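Local coordinates for protein 2-C-methyl-D-erythritol 2,4-cyclodiphosphate synthase (Francisella tularensis subsp. tularensis, PDB 3RE3) that probably converts a cytidine diphospho-methylerythritol phosphate to 2-C-methyl-D-erythritol 2,4-cyclodiphosphate with release of CMP, a step of non-mevalonate isoprenoid synthesis, at residues Asn99-Ile104 with Asn134-Thr139; Gly43-His48 with Glu150-His155. One frame throughout, in Å; residues are numbered along the deposited sequence.

How the interactions relate
From the N terminus, the chain runs out along strand 6-16 and reaches Gly-43-His-48, the start of helix 45-57. It then builds strand 96-105, which carries Asn-99-Ile-104, crosses over through helix 115-126 and returns as strand 133-138, where interaction 1 closes a loop of 29 residues. Interaction 2 closes later, when Glu-150-His-155 leads into the last strand, 151-161, and meets the helix start across 101 residues, so the smaller loop lies wholly within the larger. Interaction 1 joins two strands of the sheet; interaction 2 lays a helix end on it. They meet where strands 96-105 and 151-161 are neighbours: Ile-104 packs on Thr-154.

Interaction 1 (Asn99-Ile104 with Asn134-Thr139). With NA (sodium ion), chain F.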
loop_
_atom_site.group_PDB
_atom_site.type_symbol
_atom_site.label_atom_id
_atom_site.label_comp_id
_atom_site.label_asym_id
_atom_site.label_seq_id
_atom_site.Cartn_x
_atom_site.Cartn_y
_atom_site.Cartn_z
ATOM N N ASN A 99 4.286 -14.089 8.447
ATOM C CA ASN A 99 4.299 -12.836 9.204
ATOM C C ASN A 99 3.305 -11.794 8.712
ATOM O O ASN A 99 2.811 -11.863 7.592
ATOM C CB ASN A 99 5.711 -12.243 9.285
ATOM C CG ASN A 99 6.072 -11.403 8.071
ATOM O OD1 ASN A 99 6.267 -10.201 8.188
ATOM N ND2 ASN A 99 6.187 -12.035 6.910
ATOM N N ILE A 100 3.008 -10.826 9.568
ATOM C CA ILE A 100 2.087 -9.756 9.224
ATOM C C ILE A 100 2.700 -8.400 9.514
ATOM O O ILE A 100 3.263 -8.196 10.591
ATOM C CB ILE A 100 0.798 -9.872 10.032
ATOM C CG1 ILE A 100 0.051 -11.136 9.626
ATOM C CG2 ILE A 100 -0.057 -8.631 9.826
ATOM C CD1 ILE A 100 -1.059 -11.496 10.560
ATOM N N ASP A 101 2.586 -7.480 8.557
ATOM C CA ASP A 101 3.012 -6.095 8.774
ATOM C C ASP A 101 1.867 -5.082 8.659
ATOM O O ASP A 101 1.121 -5.084 7.685
ATOM C CB ASP A 101 4.143 -5.722 7.817
ATOM C CG ASP A 101 4.968 -4.554 8.332
ATOM O OD1 ASP A 101 4.754 -4.145 9.492
ATOM O OD2 ASP A 101 5.845 -4.055 7.596
ATOM N N CYS A 102 1.731 -4.213 9.650
ATOM C CA CYS A 102 0.621 -3.255 9.660
ATOM C C CYS A 102 1.138 -1.841 9.765
ATOM O O CYS A 102 2.048 -1.553 10.554
ATOM C CB CYS A 102 -0.325 -3.502 10.832
ATOM S SG CYS A 102 -0.977 -5.162 10.954
ATOM N N THR A 103 0.559 -0.965 8.949
ATOM C CA THR A 103 0.803 0.463 9.063
ATOM C C THR A 103 -0.510 1.208 9.330
ATOM O O THR A 103 -1.397 1.279 8.485
ATOM C CB THR A 103 1.491 1.014 7.808
ATOM O OG1 THR A 103 2.643 0.220 7.514
ATOM C CG2 THR A 103 1.910 2.471 8.009
ATOM N N ILE A 104 -0.620 1.753 10.527
ATOM C CA ILE A 104 -1.728 2.622 10.874
ATOM C C ILE A 104 -1.410 4.056 10.484
ATOM O O ILE A 104 -0.384 4.597 10.884
ATOM C CB ILE A 104 -1.993 2.580 12.375
ATOM C CG1 ILE A 104 -2.270 1.139 12.805
ATOM C CG2 ILE A 104 -3.142 3.516 12.743
ATOM C CD1 ILE A 104 -2.337 0.959 14.289
ATOM N N ASN A 134 3.806 -7.211 13.038
ATOM C CA ASN A 134 4.356 -5.895 13.273
ATOM C C ASN A 134 3.286 -4.850 13.036
ATOM O O ASN A 134 2.541 -4.926 12.057
ATOM C CB ASN A 134 5.521 -5.656 12.321
ATOM C CG ASN A 134 6.409 -4.550 12.773
ATOM O OD1 ASN A 134 7.302 -4.761 13.590
ATOM N ND2 ASN A 134 6.169 -3.346 12.256
ATOM N N ILE A 135 3.219 -3.875 13.937
ATOM C CA ILE A 135 2.271 -2.771 13.842
ATOM C C ILE A 135 3.035 -1.482 14.029
ATOM O O ILE A 135 3.608 -1.240 15.098
ATOM C CB ILE A 135 1.227 -2.827 14.976
ATOM C CG1 ILE A 135 0.390 -4.110 14.917
ATOM C CG2 ILE A 135 0.344 -1.632 14.917
ATOM C CD1 ILE A 135 -0.497 -4.293 16.138
ATOM N N LYS A 136 3.049 -0.646 12.996
ATOM C CA LYS A 136 3.655 0.681 13.117
ATOM C C LYS A 136 2.639 1.787 12.801
ATOM O O LYS A 136 1.653 1.551 12.113
ATOM C CB LYS A 136 4.891 0.805 12.226
ATOM C CG LYS A 136 4.657 0.362 10.803
ATOM C CD LYS A 136 5.929 0.410 10.003
ATOM C CE LYS A 136 6.152 -0.905 9.324
ATOM N NZ LYS A 136 4.864 -1.411 8.767
ATOM N N ALA A 137 2.874 2.989 13.312
ATOM C CA ALA A 137 1.954 4.101 13.049
ATOM C C ALA A 137 2.689 5.302 12.470
ATOM O O ALA A 137 3.719 5.717 13.005
ATOM C CB ALA A 137 1.211 4.484 14.314
ATOM N N THR A 138 2.174 5.852 11.373
ATOM C CA THR A 138 2.739 7.085 10.821
ATOM C C THR A 138 1.650 8.161 10.628
ATOM O O THR A 138 0.468 7.918 10.859
ATOM C CB THR A 138 3.507 6.823 9.489
ATOM O OG1 THR A 138 4.338 7.949 9.153
ATOM C CG2 THR A 138 2.552 6.515 8.342
ATOM N N THR A 139 2.053 9.347 10.191
ATOM C CA THR A 139 1.121 10.443 9.960
ATOM C C THR A 139 1.243 10.921 8.535
ATOM O O THR A 139 2.172 10.545 7.818
ATOM C CB THR A 139 1.350 11.667 10.873
ATOM O OG1 THR A 139 2.541 12.356 10.475
ATOM C CG2 THR A 139 1.423 11.264 12.332
HETATM NA NA NA F . 6.325 -8.778 10.820
#
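Lys-136 leaves its backbone with CG between N and the carbonyl carbon (chi1 50°) and bends at both chi3 and chi4, which turns it back over the neighbouring strand, while Asp-101 holds CG anti to its backbone N (chi1 -158°), which swings the carboxylate toward the lysine. The two side chains cross at about a right angle. NZ lies 2.8 Å from Asp-101 OD1 in a salt bridge, weak as a hydrogen bond, and donates to Thr-103 OG1 at 3.0 Å. Asp-101 OD1 also accepts from Asn-134 ND2 at 3.2 Å, on the syn side but tilted out of the carboxylate plane; these two side chains lie side by side, their flat groups turned 73° apart. Asn-134, Asp-101, Thr-103 and Lys-136 share one face of the sheet, which the second subunit covers: hydrogen bonds join its His-10 N to Asp-101 OD2, His-10 ND1 to Thr-103 OG1, His-10 O to Lys-136 NZ and its Gly-61 N to Asn-134 OD1. The other face is apolar. There Ile-104 CD1 touches Ile-135 CG2 at 3.8 Å, Cys-102 CB lies against Ile-135 and Ala-137 CB against Ile-104; Met-118 of helix 115-126, which links the strands as a beta-alpha-beta unit, packs on both isoleucines. A parallel ladder pairs Asp-101 with Asn-134 through Ile-104 with Ala-137. Lys-136 contributes both its N, donating to Cys-102 O (2.8 Å), and its O, accepting from Ile-104 N (2.8 Å). At the start of Asn-99-Ile-104, Asn-99 OD1 lies 3.0 Å from a sodium ion also bound by Gly-56 O of the second subunit. The buried ammonium and carboxylate probably offset each other's charge, and their further bonds to the neighbour make this polar face part of the subunit interface.

Interaction 2 (Gly43-His48 with Glu150-His155); sequences GDVLIH and EGIATH. With POP (pyrophosphate 2-), chain E.
Val-45 supplies the apolar part of the contact, its side chain directed at strand 151-161 from the first turn of helix 45-57. Its two methyls divide the work: CG1 meets Ile-152 CD1 and Thr-154 CG2, each at 4.0 Å; with CG1 between the backbone N and the carbonyl carbon (chi1 69°), CG2 stands anti to N, 3.4 Å from Thr-154 OG1. Leu-46 adds a looser touch on Thr-154 and continues onto Ile-104 of the next strand. Among polar groups, Thr-154 OG1 abuts the carbonyl of the first helical residue, 3.0 Å from Val-45 O. Capping fixes the helix start. Asp-44, the N-cap residue, accepts from Ile-47 N with OD1 at 3.2 Å, a nearly straight bond that arrives from above the carboxylate plane; a second bond from Leu-46 N is weak. The ligand contacts lie on another side of the same turn. Pyrophosphate O1 sits over one face of the His-48 ring, 3.2 Å from CE1, and O4 lies 3.6 Å from Val-45 CA. The phosphates rest near a helix N-terminus, whose dipole would probably favour their charge. Asp-13 of strand 6-16 packs against both Val-45 and His-48. His-48 on the helix, with Asp-13 and His-15 of strand 6-16, matches the divalent-metal site beside the substrate diphosphate in YgbB-family relatives.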
loop_
_atom_site.group_PDB
_atom_site.type_symbol
_atom_site.label_atom_id
_atom_site.label_comp_id
_atom_site.label_asym_id
_atom_site.label_seq_id
_atom_site.Cartn_x
_atom_site.Cartn_y
_atom_site.Cartn_z
ATOM N N GLY A 43 -16.634 -0.347 13.687
ATOM C CA GLY A 43 -15.578 -0.976 12.927
ATOM C C GLY A 43 -14.191 -0.747 13.491
ATOM O O GLY A 43 -13.830 0.394 13.798
ATOM N N ASP A 44 -13.424 -1.834 13.615
ATOM C CA ASP A 44 -12.010 -1.765 13.949
ATOM C C ASP A 44 -11.205 -1.750 12.642
ATOM O O ASP A 44 -11.108 -2.743 11.930
ATOM C CB ASP A 44 -11.647 -2.985 14.791
ATOM C CG ASP A 44 -10.178 -3.040 15.172
ATOM O OD1 ASP A 44 -9.319 -2.470 14.462
ATOM O OD2 ASP A 44 -9.886 -3.685 16.197
ATOM N N VAL A 45 -10.599 -0.612 12.346
ATOM C CA VAL A 45 -9.956 -0.416 11.054
ATOM C C VAL A 45 -8.802 -1.407 10.813
ATOM O O VAL A 45 -8.605 -1.880 9.689
ATOM C CB VAL A 45 -9.528 1.069 10.850
ATOM C CG1 VAL A 45 -8.393 1.445 11.778
ATOM C CG2 VAL A 45 -9.157 1.343 9.417
ATOM N N LEU A 46 -8.048 -1.731 11.860
ATOM C CA LEU A 46 -6.901 -2.623 11.693
ATOM C C LEU A 46 -7.330 -4.072 11.486
ATOM O O LEU A 46 -6.893 -4.729 10.550
ATOM C CB LEU A 46 -5.914 -2.506 12.858
ATOM C CG LEU A 46 -4.607 -3.266 12.624
ATOM C CD1 LEU A 46 -3.508 -2.888 13.602
ATOM C CD2 LEU A 46 -4.862 -4.743 12.704
ATOM N N ILE A 47 -8.185 -4.572 12.364
ATOM C CA ILE A 47 -8.605 -5.949 12.235
ATOM C C ILE A 47 -9.310 -6.126 10.891
ATOM O O ILE A 47 -9.271 -7.191 10.279
ATOM C CB ILE A 47 -9.488 -6.385 13.407
ATOM C CG1 ILE A 47 -8.637 -6.472 14.672
ATOM C CG2 ILE A 47 -10.164 -7.722 13.110
ATOM C CD1 ILE A 47 -9.300 -7.203 15.815
ATOM N N HIS A 48 -9.953 -5.069 10.435
ATOM C CA HIS A 48 -10.625 -5.110 9.149
ATOM C C HIS A 48 -9.621 -5.270 7.999
ATOM O O HIS A 48 -9.726 -6.209 7.210
ATOM C CB HIS A 48 -11.482 -3.855 8.956
ATOM C CG HIS A 48 -12.406 -3.928 7.783
ATOM N ND1 HIS A 48 -13.751 -3.656 7.880
ATOM C CD2 HIS A 48 -12.174 -4.226 6.482
ATOM C CE1 HIS A 48 -14.314 -3.794 6.691
ATOM N NE2 HIS A 48 -13.379 -4.140 5.828
ATOM N N GLU A 150 -9.956 13.829 9.801
ATOM C CA GLU A 150 -11.301 13.408 9.428
ATOM C C GLU A 150 -11.489 11.903 9.588
ATOM O O GLU A 150 -12.610 11.408 9.678
ATOM C CB GLU A 150 -11.647 13.894 8.011
ATOM C CG GLU A 150 -11.756 15.428 7.944
ATOM C CD GLU A 150 -11.722 16.014 6.519
ATOM O OE1 GLU A 150 -11.670 15.248 5.535
ATOM O OE2 GLU A 150 -11.754 17.269 6.387
ATOM N N GLY A 151 -10.383 11.173 9.646
ATOM C CA GLY A 151 -10.442 9.727 9.745
ATOM C C GLY A 151 -9.061 9.109 9.801
ATOM O O GLY A 151 -8.059 9.827 9.842
ATOM N N ILE A 152 -9.014 7.779 9.801
ATOM C CA ILE A 152 -7.758 7.046 9.795
ATOM C C ILE A 152 -7.791 5.875 8.828
ATOM O O ILE A 152 -8.858 5.383 8.458
ATOM C CB ILE A 152 -7.407 6.498 11.183
ATOM C CG1 ILE A 152 -8.535 5.616 11.693
ATOM C CG2 ILE A 152 -7.146 7.629 12.159
ATOM C CD1 ILE A 152 -8.317 5.176 13.088
ATOM N N ALA A 153 -6.607 5.435 8.423
ATOM C CA ALA A 153 -6.501 4.311 7.523
ATOM C C ALA A 153 -5.489 3.343 8.075
ATOM O O ALA A 153 -4.675 3.696 8.928
ATOM C CB ALA A 153 -6.078 4.774 6.152
ATOM N N THR A 154 -5.557 2.109 7.602
ATOM C CA THR A 154 -4.515 1.128 7.890
ATOM C C THR A 154 -4.235 0.325 6.645
ATOM O O THR A 154 -5.148 -0.003 5.884
ATOM C CB THR A 154 -4.861 0.164 9.048
ATOM O OG1 THR A 154 -6.207 -0.292 8.912
ATOM C CG2 THR A 154 -4.731 0.860 10.367
ATOM N N HIS A 155 -2.949 0.062 6.437
ATOM C CA HIS A 155 -2.467 -0.895 5.454
ATOM C C HIS A 155 -1.946 -2.142 6.168
ATOM O O HIS A 155 -1.166 -2.056 7.116
ATOM C CB HIS A 155 -1.324 -0.295 4.651
ATOM C CG HIS A 155 -1.759 0.628 3.558
ATOM N ND1 HIS A 155 -2.022 0.187 2.283
ATOM C CD2 HIS A 155 -1.935 1.973 3.542
ATOM C CE1 HIS A 155 -2.356 1.219 1.523
ATOM N NE2 HIS A 155 -2.318 2.310 2.266
HETATM P P1 POP E . -14.649 0.543 6.248
HETATM O O1 POP E . -14.448 -0.808 5.598
HETATM O O2 POP E . -14.132 1.617 5.318
HETATM O O3 POP E . -16.122 0.759 6.497
HETATM O O POP E . -13.849 0.593 7.653
HETATM P P2 POP E . -14.528 0.349 9.103
HETATM O O4 POP E . -13.425 0.043 10.088
HETATM O O5 POP E . -15.288 1.577 9.553
HETATM O O6 POP E . -15.463 -0.839 9.055
#